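Local coordinates for protein Blo t 1 allergen (Blomia tropicalis, PDB 5JT8) that is a mite allergen of the papain family, present here as a proenzyme, and probably acts as a cysteine protease once its propeptide is removed, at residues A[268-279]-A[315-326]; A[87-97]-A[183-192]. All coordinates share one frame; numbering follows the deposited sequence.

Contact 1 of 2, residues A[268-279]-A[315-326]. With NO3 (nitrate ion), chain J; NO3 (nitrate ion), chain H.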
loop_
_atom_site.group_PDB
_atom_site.type_symbol
_atom_site.label_atom_id
_atom_site.label_comp_id
_atom_site.label_asym_id
_atom_site.label_seq_id
_atom_site.Cartn_x
_atom_site.Cartn_y
_atom_site.Cartn_z
ATOM N N VAL A 268 -3.880 -12.492 12.499
ATOM C CA VAL A 268 -4.001 -12.872 11.097
ATOM C C VAL A 268 -5.444 -12.730 10.635
ATOM O O VAL A 268 -6.346 -13.406 11.135
ATOM C CB VAL A 268 -3.530 -14.311 10.829
ATOM C CG1 VAL A 268 -3.717 -14.635 9.351
ATOM C CG2 VAL A 268 -2.083 -14.466 11.234
ATOM N N LEU A 269 -5.651 -11.828 9.691
ATOM C CA LEU A 269 -6.963 -11.597 9.124
ATOM C C LEU A 269 -7.380 -12.783 8.269
ATOM O O LEU A 269 -6.815 -13.013 7.197
ATOM C CB LEU A 269 -6.957 -10.304 8.298
ATOM C CG LEU A 269 -8.324 -9.698 7.979
ATOM C CD1 LEU A 269 -9.126 -9.479 9.270
ATOM C CD2 LEU A 269 -8.153 -8.386 7.222
ATOM N N ARG A 270 -8.362 -13.534 8.753
ATOM C CA ARG A 270 -8.893 -14.691 8.040
ATOM C C ARG A 270 -10.321 -14.442 7.563
ATOM O O ARG A 270 -11.038 -13.623 8.139
ATOM C CB ARG A 270 -8.891 -15.942 8.930
ATOM C CG ARG A 270 -7.532 -16.466 9.338
ATOM C CD ARG A 270 -7.673 -17.869 9.937
ATOM N NE ARG A 270 -8.652 -17.893 11.015
ATOM C CZ ARG A 270 -9.042 -18.995 11.652
ATOM N NH1 ARG A 270 -8.534 -20.177 11.315
ATOM N NH2 ARG A 270 -9.938 -18.915 12.624
ATOM N N GLY A 271 -10.731 -15.169 6.525
ATOM C CA GLY A 271 -12.107 -15.150 6.057
ATOM C C GLY A 271 -12.649 -13.812 5.577
ATOM O O GLY A 271 -13.845 -13.577 5.637
ATOM N N VAL A 272 -11.787 -12.926 5.093
ATOM C CA VAL A 272 -12.268 -11.639 4.599
ATOM C C VAL A 272 -12.198 -11.538 3.069
ATOM O O VAL A 272 -11.131 -11.751 2.465
ATOM C CB VAL A 272 -11.471 -10.462 5.226
ATOM C CG1 VAL A 272 -11.798 -9.162 4.522
ATOM C CG2 VAL A 272 -11.760 -10.354 6.711
ATOM N N ALA A 273 -13.351 -11.246 2.463
ATOM C CA ALA A 273 -13.448 -10.803 1.070
ATOM C C ALA A 273 -12.708 -11.708 0.104
ATOM O O ALA A 273 -11.809 -11.264 -0.604
ATOM C CB ALA A 273 -12.923 -9.366 0.938
ATOM N N TYR A 274 -13.080 -12.979 0.097
ATOM C CA TYR A 274 -12.485 -13.955 -0.794
ATOM C C TYR A 274 -12.684 -13.555 -2.254
ATOM O O TYR A 274 -13.781 -13.169 -2.648
ATOM C CB TYR A 274 -13.084 -15.338 -0.537
ATOM C CG TYR A 274 -12.525 -16.045 0.685
ATOM C CD1 TYR A 274 -11.675 -15.388 1.570
ATOM C CD2 TYR A 274 -12.824 -17.381 0.935
ATOM C CE1 TYR A 274 -11.156 -16.035 2.674
ATOM C CE2 TYR A 274 -12.310 -18.034 2.044
ATOM C CZ TYR A 274 -11.480 -17.357 2.904
ATOM O OH TYR A 274 -10.963 -18.007 3.995
ATOM N N ASN A 275 -11.613 -13.629 -3.043
ATOM C CA ASN A 275 -11.672 -13.314 -4.475
ATOM C C ASN A 275 -12.213 -11.917 -4.765
ATOM O O ASN A 275 -12.919 -11.716 -5.751
ATOM C CB ASN A 275 -12.531 -14.347 -5.219
ATOM C CG ASN A 275 -12.168 -15.778 -4.858
ATOM O OD1 ASN A 275 -11.023 -16.215 -5.038
ATOM N ND2 ASN A 275 -13.142 -16.515 -4.332
ATOM N N ASP A 276 -11.894 -10.956 -3.905
ATOM C CA ASP A 276 -12.376 -9.589 -4.089
ATOM C C ASP A 276 -11.956 -8.967 -5.428
ATOM O O ASP A 276 -10.773 -8.982 -5.797
ATOM C CB ASP A 276 -11.875 -8.711 -2.957
ATOM C CG ASP A 276 -12.795 -7.551 -2.683
ATOM O OD1 ASP A 276 -13.486 -7.097 -3.627
ATOM O OD2 ASP A 276 -12.843 -7.120 -1.520
ATOM N N ALA A 277 -12.923 -8.399 -6.142
ATOM C CA ALA A 277 -12.635 -7.721 -7.403
ATOM C C ALA A 277 -12.390 -6.223 -7.179
ATOM O O ALA A 277 -11.802 -5.541 -8.020
ATOM C CB ALA A 277 -13.766 -7.933 -8.392
ATOM N N TYR A 278 -12.827 -5.728 -6.028
ATOM C CA TYR A 278 -12.754 -4.306 -5.736
ATOM C C TYR A 278 -11.434 -3.948 -5.069
ATOM O O TYR A 278 -11.122 -4.411 -3.981
ATOM C CB TYR A 278 -13.920 -3.886 -4.847
ATOM C CG TYR A 278 -14.029 -2.397 -4.598
ATOM C CD1 TYR A 278 -14.774 -1.581 -5.445
ATOM C CD2 TYR A 278 -13.406 -1.811 -3.505
ATOM C CE1 TYR A 278 -14.890 -0.225 -5.207
ATOM C CE2 TYR A 278 -13.511 -0.456 -3.259
ATOM C CZ TYR A 278 -14.253 0.334 -4.109
ATOM O OH TYR A 278 -14.362 1.687 -3.853
ATOM N N THR A 279 -10.671 -3.102 -5.738
ATOM C CA THR A 279 -9.384 -2.681 -5.249
ATOM C C THR A 279 -9.342 -1.140 -5.165
ATOM O O THR A 279 -9.865 -0.451 -6.047
ATOM C CB THR A 279 -8.298 -3.227 -6.167
ATOM O OG1 THR A 279 -8.835 -3.272 -7.488
ATOM C CG2 THR A 279 -7.929 -4.668 -5.774
ATOM N N VAL A 315 -2.373 -11.147 6.398
ATOM C CA VAL A 315 -3.613 -11.626 5.800
ATOM C C VAL A 315 -3.466 -13.058 5.317
ATOM O O VAL A 315 -2.490 -13.397 4.659
ATOM C CB VAL A 315 -4.067 -10.747 4.588
ATOM C CG1 VAL A 315 -5.336 -11.336 3.939
ATOM C CG2 VAL A 315 -4.314 -9.330 5.017
ATOM N N GLU A 316 -4.462 -13.881 5.620
ATOM C CA GLU A 316 -4.468 -15.276 5.212
ATOM C C GLU A 316 -4.280 -15.454 3.693
ATOM O O GLU A 316 -4.865 -14.722 2.896
ATOM C CB GLU A 316 -5.778 -15.919 5.668
ATOM C CG GLU A 316 -6.005 -17.331 5.230
ATOM C CD GLU A 316 -7.360 -17.866 5.711
ATOM O OE1 GLU A 316 -8.424 -17.300 5.327
ATOM O OE2 GLU A 316 -7.348 -18.846 6.485
ATOM N N ARG A 317 -3.446 -16.419 3.314
ATOM C CA ARG A 317 -3.261 -16.791 1.911
ATOM C C ARG A 317 -4.348 -17.759 1.443
ATOM O O ARG A 317 -5.221 -18.154 2.222
ATOM C CB ARG A 317 -1.897 -17.451 1.700
ATOM C CG ARG A 317 -0.712 -16.663 2.206
ATOM C CD ARG A 317 0.584 -17.051 1.457
ATOM N NE ARG A 317 0.862 -18.492 1.458
ATOM C CZ ARG A 317 1.524 -19.115 2.427
ATOM N NH1 ARG A 317 1.958 -18.432 3.475
ATOM N NH2 ARG A 317 1.738 -20.422 2.358
ATOM N N GLY A 318 -4.297 -18.125 0.165
ATOM C CA GLY A 318 -5.093 -19.238 -0.335
ATOM C C GLY A 318 -6.470 -18.897 -0.878
ATOM O O GLY A 318 -7.196 -19.785 -1.329
ATOM N N HIS A 319 -6.839 -17.621 -0.860
ATOM C CA HIS A 319 -8.208 -17.255 -1.219
ATOM C C HIS A 319 -8.351 -15.937 -1.960
ATOM O O HIS A 319 -9.474 -15.419 -2.053
ATOM C CB HIS A 319 -9.082 -17.183 0.033
ATOM C CG HIS A 319 -9.118 -18.455 0.811
ATOM N ND1 HIS A 319 -9.900 -19.526 0.442
ATOM C CD2 HIS A 319 -8.441 -18.844 1.916
ATOM C CE1 HIS A 319 -9.716 -20.517 1.296
ATOM N NE2 HIS A 319 -8.844 -20.125 2.207
ATOM N N ASN A 320 -7.249 -15.415 -2.485
ATOM C CA ASN A 320 -7.246 -14.086 -3.088
ATOM C C ASN A 320 -8.000 -13.126 -2.198
ATOM O O ASN A 320 -8.851 -12.370 -2.657
ATOM C CB ASN A 320 -7.875 -14.092 -4.498
ATOM C CG ASN A 320 -7.730 -12.739 -5.200
ATOM O OD1 ASN A 320 -6.882 -11.918 -4.815
ATOM N ND2 ASN A 320 -8.572 -12.489 -6.205
ATOM N N SER A 321 -7.729 -13.220 -0.904
ATOM C CA SER A 321 -8.412 -12.400 0.074
ATOM C C SER A 321 -8.202 -10.919 -0.255
ATOM O O SER A 321 -7.074 -10.486 -0.507
ATOM C CB SER A 321 -7.905 -12.727 1.483
ATOM O OG SER A 321 -8.504 -11.874 2.430
ATOM N N LEU A 322 -9.298 -10.169 -0.289
ATOM C CA LEU A 322 -9.245 -8.736 -0.567
ATOM C C LEU A 322 -8.554 -8.382 -1.891
ATOM O O LEU A 322 -8.039 -7.288 -2.027
ATOM C CB LEU A 322 -8.529 -8.007 0.577
ATOM C CG LEU A 322 -9.174 -8.059 1.958
ATOM C CD1 LEU A 322 -8.129 -7.794 3.009
ATOM C CD2 LEU A 322 -10.303 -7.029 2.075
ATOM N N GLY A 323 -8.515 -9.316 -2.841
ATOM C CA GLY A 323 -7.900 -9.071 -4.141
ATOM C C GLY A 323 -6.377 -8.928 -4.158
ATOM O O GLY A 323 -5.807 -8.375 -5.101
ATOM N N ILE A 324 -5.720 -9.444 -3.124
ATOM C CA ILE A 324 -4.262 -9.420 -3.009
ATOM C C ILE A 324 -3.540 -9.956 -4.254
ATOM O O ILE A 324 -2.517 -9.401 -4.673
ATOM C CB ILE A 324 -3.819 -10.237 -1.772
ATOM C CG1 ILE A 324 -4.002 -9.402 -0.506
ATOM C CG2 ILE A 324 -2.369 -10.739 -1.897
ATOM C CD1 ILE A 324 -3.975 -10.248 0.765
ATOM N N ASN A 325 -4.079 -11.018 -4.850
ATOM C CA ASN A 325 -3.480 -11.614 -6.046
ATOM C C ASN A 325 -3.852 -10.956 -7.383
ATOM O O ASN A 325 -3.449 -11.441 -8.439
ATOM C CB ASN A 325 -3.865 -13.099 -6.149
ATOM C CG ASN A 325 -3.412 -13.916 -4.959
ATOM O OD1 ASN A 325 -3.849 -13.689 -3.830
ATOM N ND2 ASN A 325 -2.539 -14.897 -5.213
ATOM N N ASN A 326 -4.647 -9.895 -7.363
ATOM C CA ASN A 326 -5.178 -9.363 -8.615
ATOM C C ASN A 326 -4.105 -8.677 -9.457
ATOM O O ASN A 326 -3.990 -8.937 -10.650
ATOM C CB ASN A 326 -6.334 -8.386 -8.346
ATOM C CG ASN A 326 -7.599 -9.088 -7.852
ATOM O OD1 ASN A 326 -7.682 -10.316 -7.862
ATOM N ND2 ASN A 326 -8.598 -8.303 -7.449
HETATM N N NO3 J . -12.287 -19.638 -1.867
HETATM O O1 NO3 J . -12.655 -20.403 -0.926
HETATM O O2 NO3 J . -13.150 -19.160 -2.658
HETATM O O3 NO3 J . -11.062 -19.348 -2.015
HETATM N N NO3 H . -15.738 -9.327 4.102
HETATM O O1 NO3 H . -15.814 -10.581 4.286
HETATM O O2 NO3 H . -15.510 -8.882 2.937
HETATM O O3 NO3 H . -15.893 -8.517 5.067
HETATM O O HOH W 1 -8.853 -13.162 4.860
HETATM O O HOH W 2 -10.139 -14.719 -7.230
#

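Contact 2 of 2, residues A[87-97]-A[183-192]. With NAG (2-acetamido-2-deoxy-beta-D-glucopyranose), chain D; NO3 (nitrate ion), chain G.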
loop_
_atom_site.group_PDB
_atom_site.type_symbol
_atom_site.label_atom_id
_atom_site.label_comp_id
_atom_site.label_asym_id
_atom_site.label_seq_id
_atom_site.Cartn_x
_atom_site.Cartn_y
_atom_site.Cartn_z
ATOM N N LEU A 87 -8.643 7.181 -0.526
ATOM C CA LEU A 87 -7.546 6.377 -1.050
ATOM C C LEU A 87 -7.366 6.530 -2.560
ATOM O O LEU A 87 -6.258 6.771 -3.027
ATOM C CB LEU A 87 -7.758 4.901 -0.705
ATOM C CG LEU A 87 -7.672 4.613 0.797
ATOM C CD1 LEU A 87 -8.044 3.162 1.105
ATOM C CD2 LEU A 87 -6.276 4.966 1.322
ATOM N N SER A 88 -8.445 6.386 -3.327
ATOM C CA SER A 88 -8.305 6.342 -4.782
ATOM C C SER A 88 -9.381 7.087 -5.564
ATOM O O SER A 88 -9.697 6.697 -6.689
ATOM C CB SER A 88 -8.265 4.890 -5.257
ATOM O OG SER A 88 -7.124 4.228 -4.725
ATOM N N GLY A 89 -9.927 8.152 -4.977
ATOM C CA GLY A 89 -10.843 9.065 -5.655
ATOM C C GLY A 89 -11.874 8.447 -6.579
ATOM O O GLY A 89 -12.311 9.081 -7.544
ATOM N N GLY A 90 -12.258 7.208 -6.277
ATOM C CA GLY A 90 -13.160 6.439 -7.118
ATOM C C GLY A 90 -12.781 6.411 -8.588
ATOM O O GLY A 90 -13.652 6.436 -9.454
ATOM N N GLY A 91 -11.487 6.344 -8.881
ATOM C CA GLY A 91 -11.037 6.477 -10.255
ATOM C C GLY A 91 -9.938 5.538 -10.710
ATOM O O GLY A 91 -9.028 5.957 -11.427
ATOM N N LEU A 92 -10.013 4.270 -10.314
ATOM C CA LEU A 92 -9.046 3.283 -10.793
ATOM C C LEU A 92 -9.550 2.555 -12.053
ATOM O O LEU A 92 -10.453 1.725 -11.978
ATOM C CB LEU A 92 -8.713 2.270 -9.686
ATOM C CG LEU A 92 -7.750 2.712 -8.566
ATOM C CD1 LEU A 92 -7.563 1.613 -7.529
ATOM C CD2 LEU A 92 -6.390 3.159 -9.109
ATOM N N ASN A 93 -8.965 2.880 -13.206
ATOM C CA ASN A 93 -9.299 2.217 -14.471
ATOM C C ASN A 93 -8.755 0.771 -14.498
ATOM O O ASN A 93 -7.614 0.529 -14.891
ATOM C CB ASN A 93 -8.758 3.050 -15.655
ATOM C CG ASN A 93 -9.187 2.517 -17.030
ATOM O OD1 ASN A 93 -9.437 1.323 -17.193
ATOM N ND2 ASN A 93 -9.258 3.411 -18.029
ATOM N N PHE A 94 -9.581 -0.183 -14.077
ATOM C CA PHE A 94 -9.180 -1.589 -14.038
ATOM C C PHE A 94 -8.941 -2.159 -15.435
ATOM O O PHE A 94 -8.152 -3.089 -15.612
ATOM C CB PHE A 94 -10.238 -2.430 -13.321
ATOM C CG PHE A 94 -10.598 -1.920 -11.953
ATOM C CD1 PHE A 94 -9.730 -2.078 -10.882
ATOM C CD2 PHE A 94 -11.814 -1.291 -11.734
ATOM C CE1 PHE A 94 -10.067 -1.615 -9.622
ATOM C CE2 PHE A 94 -12.158 -0.824 -10.473
ATOM C CZ PHE A 94 -11.285 -0.991 -9.416
ATOM N N THR A 95 -9.637 -1.613 -16.423
ATOM C CA THR A 95 -9.422 -2.005 -17.806
ATOM C C THR A 95 -7.977 -1.682 -18.187
ATOM O O THR A 95 -7.264 -2.509 -18.757
ATOM C CB THR A 95 -10.409 -1.291 -18.747
ATOM O OG1 THR A 95 -11.746 -1.505 -18.281
ATOM C CG2 THR A 95 -10.293 -1.824 -20.156
ATOM N N TYR A 96 -7.545 -0.476 -17.831
ATOM C CA TYR A 96 -6.173 -0.050 -18.064
ATOM C C TYR A 96 -5.178 -0.954 -17.323
ATOM O O TYR A 96 -4.164 -1.376 -17.888
ATOM C CB TYR A 96 -6.005 1.417 -17.641
ATOM C CG TYR A 96 -4.569 1.868 -17.599
ATOM C CD1 TYR A 96 -3.814 1.941 -18.764
ATOM C CD2 TYR A 96 -3.962 2.209 -16.397
ATOM C CE1 TYR A 96 -2.493 2.340 -18.733
ATOM C CE2 TYR A 96 -2.639 2.611 -16.354
ATOM C CZ TYR A 96 -1.910 2.674 -17.525
ATOM O OH TYR A 96 -0.598 3.075 -17.501
ATOM N N MET A 97 -5.488 -1.273 -16.065
ATOM C CA MET A 97 -4.621 -2.119 -15.243
ATOM C C MET A 97 -4.541 -3.567 -15.742
ATOM O O MET A 97 -3.470 -4.154 -15.735
ATOM C CB MET A 97 -5.096 -2.094 -13.793
ATOM C CG MET A 97 -5.085 -0.707 -13.198
ATOM S SD MET A 97 -5.655 -0.644 -11.493
ATOM C CE MET A 97 -4.314 -1.487 -10.656
ATOM N N GLY A 183 -5.195 11.922 -6.022
ATOM C CA GLY A 183 -6.516 11.463 -6.414
ATOM C C GLY A 183 -6.548 9.954 -6.473
ATOM O O GLY A 183 -7.393 9.310 -5.863
ATOM N N SER A 184 -5.583 9.406 -7.198
ATOM C CA SER A 184 -5.473 7.988 -7.472
ATOM C C SER A 184 -4.264 7.809 -8.368
ATOM O O SER A 184 -3.803 8.770 -8.985
ATOM C CB SER A 184 -6.720 7.449 -8.162
ATOM O OG SER A 184 -6.773 7.893 -9.507
ATOM N N GLY A 185 -3.748 6.588 -8.456
ATOM C CA GLY A 185 -2.560 6.358 -9.252
ATOM C C GLY A 185 -2.196 4.903 -9.440
ATOM O O GLY A 185 -2.854 4.001 -8.925
ATOM N N TYR A 186 -1.132 4.689 -10.201
ATOM C CA TYR A 186 -0.724 3.365 -10.618
ATOM C C TYR A 186 0.730 3.202 -10.283
ATOM O O TYR A 186 1.537 4.040 -10.660
ATOM C CB TYR A 186 -0.974 3.182 -12.109
ATOM C CG TYR A 186 -2.392 3.529 -12.477
ATOM C CD1 TYR A 186 -3.419 2.628 -12.237
ATOM C CD2 TYR A 186 -2.716 4.765 -13.036
ATOM C CE1 TYR A 186 -4.729 2.931 -12.552
ATOM C CE2 TYR A 186 -4.037 5.081 -13.358
ATOM C CZ TYR A 186 -5.036 4.155 -13.111
ATOM O OH TYR A 186 -6.351 4.429 -13.412
ATOM N N SER A 187 1.059 2.151 -9.543
ATOM C CA SER A 187 2.444 1.908 -9.183
ATOM C C SER A 187 3.250 1.581 -10.445
ATOM O O SER A 187 4.437 1.842 -10.500
ATOM C CB SER A 187 2.568 0.765 -8.145
ATOM O OG SER A 187 2.081 1.127 -6.847
ATOM N N THR A 188 2.614 0.988 -11.453
ATOM C CA THR A 188 3.327 0.679 -12.696
ATOM C C THR A 188 3.797 1.977 -13.360
ATOM O O THR A 188 4.921 2.069 -13.849
ATOM C CB THR A 188 2.458 -0.114 -13.697
ATOM O OG1 THR A 188 1.195 0.537 -13.837
ATOM C CG2 THR A 188 2.243 -1.556 -13.203
ATOM N N GLU A 189 2.931 2.977 -13.337
ATOM C CA GLU A 189 3.267 4.275 -13.864
ATOM C C GLU A 189 4.406 4.883 -13.062
ATOM O O GLU A 189 5.279 5.536 -13.629
ATOM C CB GLU A 189 2.050 5.173 -13.853
ATOM C CG GLU A 189 0.988 4.808 -14.909
ATOM C CD GLU A 189 1.453 5.025 -16.350
ATOM O OE1 GLU A 189 2.077 4.110 -16.919
ATOM O OE2 GLU A 189 1.193 6.108 -16.922
ATOM N N ALA A 190 4.416 4.634 -11.753
ATOM C CA ALA A 190 5.481 5.139 -10.896
ATOM C C ALA A 190 6.834 4.521 -11.254
ATOM O O ALA A 190 7.840 5.226 -11.342
ATOM C CB ALA A 190 5.138 4.879 -9.419
ATOM N N PHE A 191 6.863 3.196 -11.441
ATOM C CA PHE A 191 8.089 2.520 -11.853
ATOM C C PHE A 191 8.557 3.033 -13.201
ATOM O O PHE A 191 9.751 3.203 -13.417
ATOM C CB PHE A 191 7.885 1.009 -11.930
ATOM C CG PHE A 191 7.788 0.351 -10.600
ATOM C CD1 PHE A 191 8.742 0.606 -9.615
ATOM C CD2 PHE A 191 6.735 -0.498 -10.316
ATOM C CE1 PHE A 191 8.648 0.006 -8.379
ATOM C CE2 PHE A 191 6.631 -1.111 -9.079
ATOM C CZ PHE A 191 7.587 -0.866 -8.108
ATOM N N LYS A 192 7.605 3.260 -14.111
ATOM C CA LYS A 192 7.912 3.840 -15.423
ATOM C C LYS A 192 8.703 5.143 -15.254
ATOM O O LYS A 192 9.686 5.401 -15.953
ATOM C CB LYS A 192 6.619 4.090 -16.206
ATOM C CG LYS A 192 6.794 4.788 -17.542
ATOM C CD LYS A 192 5.445 5.037 -18.236
ATOM C CE LYS A 192 4.755 3.722 -18.589
ATOM N NZ LYS A 192 3.379 3.949 -19.124
HETATM C C1 NAG D . -9.635 3.002 -19.367
HETATM C C2 NAG D . -10.383 4.071 -20.188
HETATM C C3 NAG D . -10.702 3.547 -21.594
HETATM C C4 NAG D . -9.460 2.976 -22.259
HETATM C C5 NAG D . -8.835 1.929 -21.346
HETATM C C6 NAG D . -7.568 1.331 -21.910
HETATM C C7 NAG D . -11.644 5.435 -18.575
HETATM C C8 NAG D . -12.990 5.708 -17.976
HETATM N N2 NAG D . -11.601 4.474 -19.510
HETATM O O3 NAG D . -11.221 4.608 -22.392
HETATM O O4 NAG D . -9.784 2.379 -23.512
HETATM O O5 NAG D . -8.496 2.543 -20.094
HETATM O O6 NAG D . -6.424 2.105 -21.576
HETATM O O7 NAG D . -10.637 6.049 -18.234
HETATM N N NO3 G . -0.445 -0.812 -10.629
HETATM O O1 NO3 G . 0.546 -0.780 -9.846
HETATM O O2 NO3 G . -0.747 0.235 -11.256
HETATM O O3 NO3 G . -1.121 -1.878 -10.787
HETATM O O HOH W 3 -4.733 5.430 -5.534
HETATM O O HOH W 4 1.312 1.466 -16.378
#

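Contact 1 of 2, residues A[268-279]-A[315-326]
Leu322 packs on Val272 and Ala273 at the apolar centre. Its CD2 branch lies 3.6 Å from Val272 CG1. The CD1 branch faces Leu269 CD2; Leu269 itself forms a short parallel bridge with Val315. There Glu316 N donates an almost straight bond to Leu269 O, 3.0 Å. Here strand 268-269 pairs with strand 312-316 at the edge of the mixed sheet of the papain-type protease domain. Hydrogen bonds from Leu322 N to Ala273 O and Asn326 ND2 to Asp276 O tie the loops beyond.

Beside this centre, Ser321 OG donates to Val272 O in the carbonyl plane, at 2.6 Å.

At the rim, the Tyr274 and His319 rings form an offset stack, centroids 4.0 Å apart and planes 5° apart. His319 CB sits over the centre of the Tyr274 ring. Glu316 comes to the hydroxyl edge of the same ring, with CG anti to its backbone N (chi1 175°) and an extended chain. Its OE1 accepts from Tyr274 OH at 3.0 Å. His319 ND1 donates at 2.7 Å to O3 of a nitrate, probably from the crystallisation liquor. In the crystal, the nitrate and the nearby Glu316 carboxylate would tend to favour a protonated His319.

Contact 2 of 2, residues A[87-97]-A[183-192]
Tyr186 is the main bump, and the side chains of Leu92, Tyr96 and Met97 form the hollow that takes it. Its CG lies anti to its own carbonyl carbon (chi1 -52°), which sends the ring across to the other segment. Tyr96 presents an edge to one face in a T-shaped stack. The centroids are 5.0 Å apart and the planes meet at 73°, with Tyr96 CE2 over the middle of the Tyr186 ring. Met97 SD lies at the ring edge, in its plane, as a Met-aromatic contact; Met97 CG is 3.7 Å from Tyr186 CE1. Leu92 CD2 closes on Tyr186 CE1 at 3.8 Å, the two side chains running past each other in opposite directions. At the tip of the ring, Asn93 N donates to Tyr186 OH at 3.0 Å.

A smaller fit lies further along. Ser184 CB nestles against Ser88 O at 3.4 Å. Gly89 has no side chain, and Gly183 O comes close to its backbone N, though the angle is poor for a hydrogen bond. Ser88 OG bonds to Asp280 O and to water 3.

The far end of Tyr96 lies over Glu189, with the ring and carboxylate planes nearly perpendicular. Water 4 links Tyr96 OH to Thr188 OG1, and Glu189 OE1 forms a salt bridge with Lys192 NZ at 2.6 Å. Asn93 OD1 caps the start of helix 94-100 by accepting from Tyr96 N at 2.7 Å, while its ND2 carries the glycan. Both polar atoms of the Asn93 amide are therefore engaged.

Tyr186 is the N-cap residue of helix 187-196, which packs on helix 139-154 of the papain fold. The loop between helices 80-88 and 94-100, laid against this region, is consistent with the end of a propeptide running over a papain-type protease.

In the fold
Contact 2 comes first along the chain and closes before contact 1 opens. Their centres are about 20 Å apart. Contact 1 lies in the sheet part of the papain fold, where strand 268-269 pairs with strand 312-316 at the side of the mixed sheet. Contact 2 joins helices 80-88 and 94-100, probably propeptide, to the start of helix 187-196 in the helical part. The two meet where Thr279 O lies 3.4 Å from Leu92 CD1, and Phe94 also packs on Thr279. The segment 87-97 therefore touches both parts of the protease. This is consistent with a propeptide that spans the two halves of a papain-like enzyme.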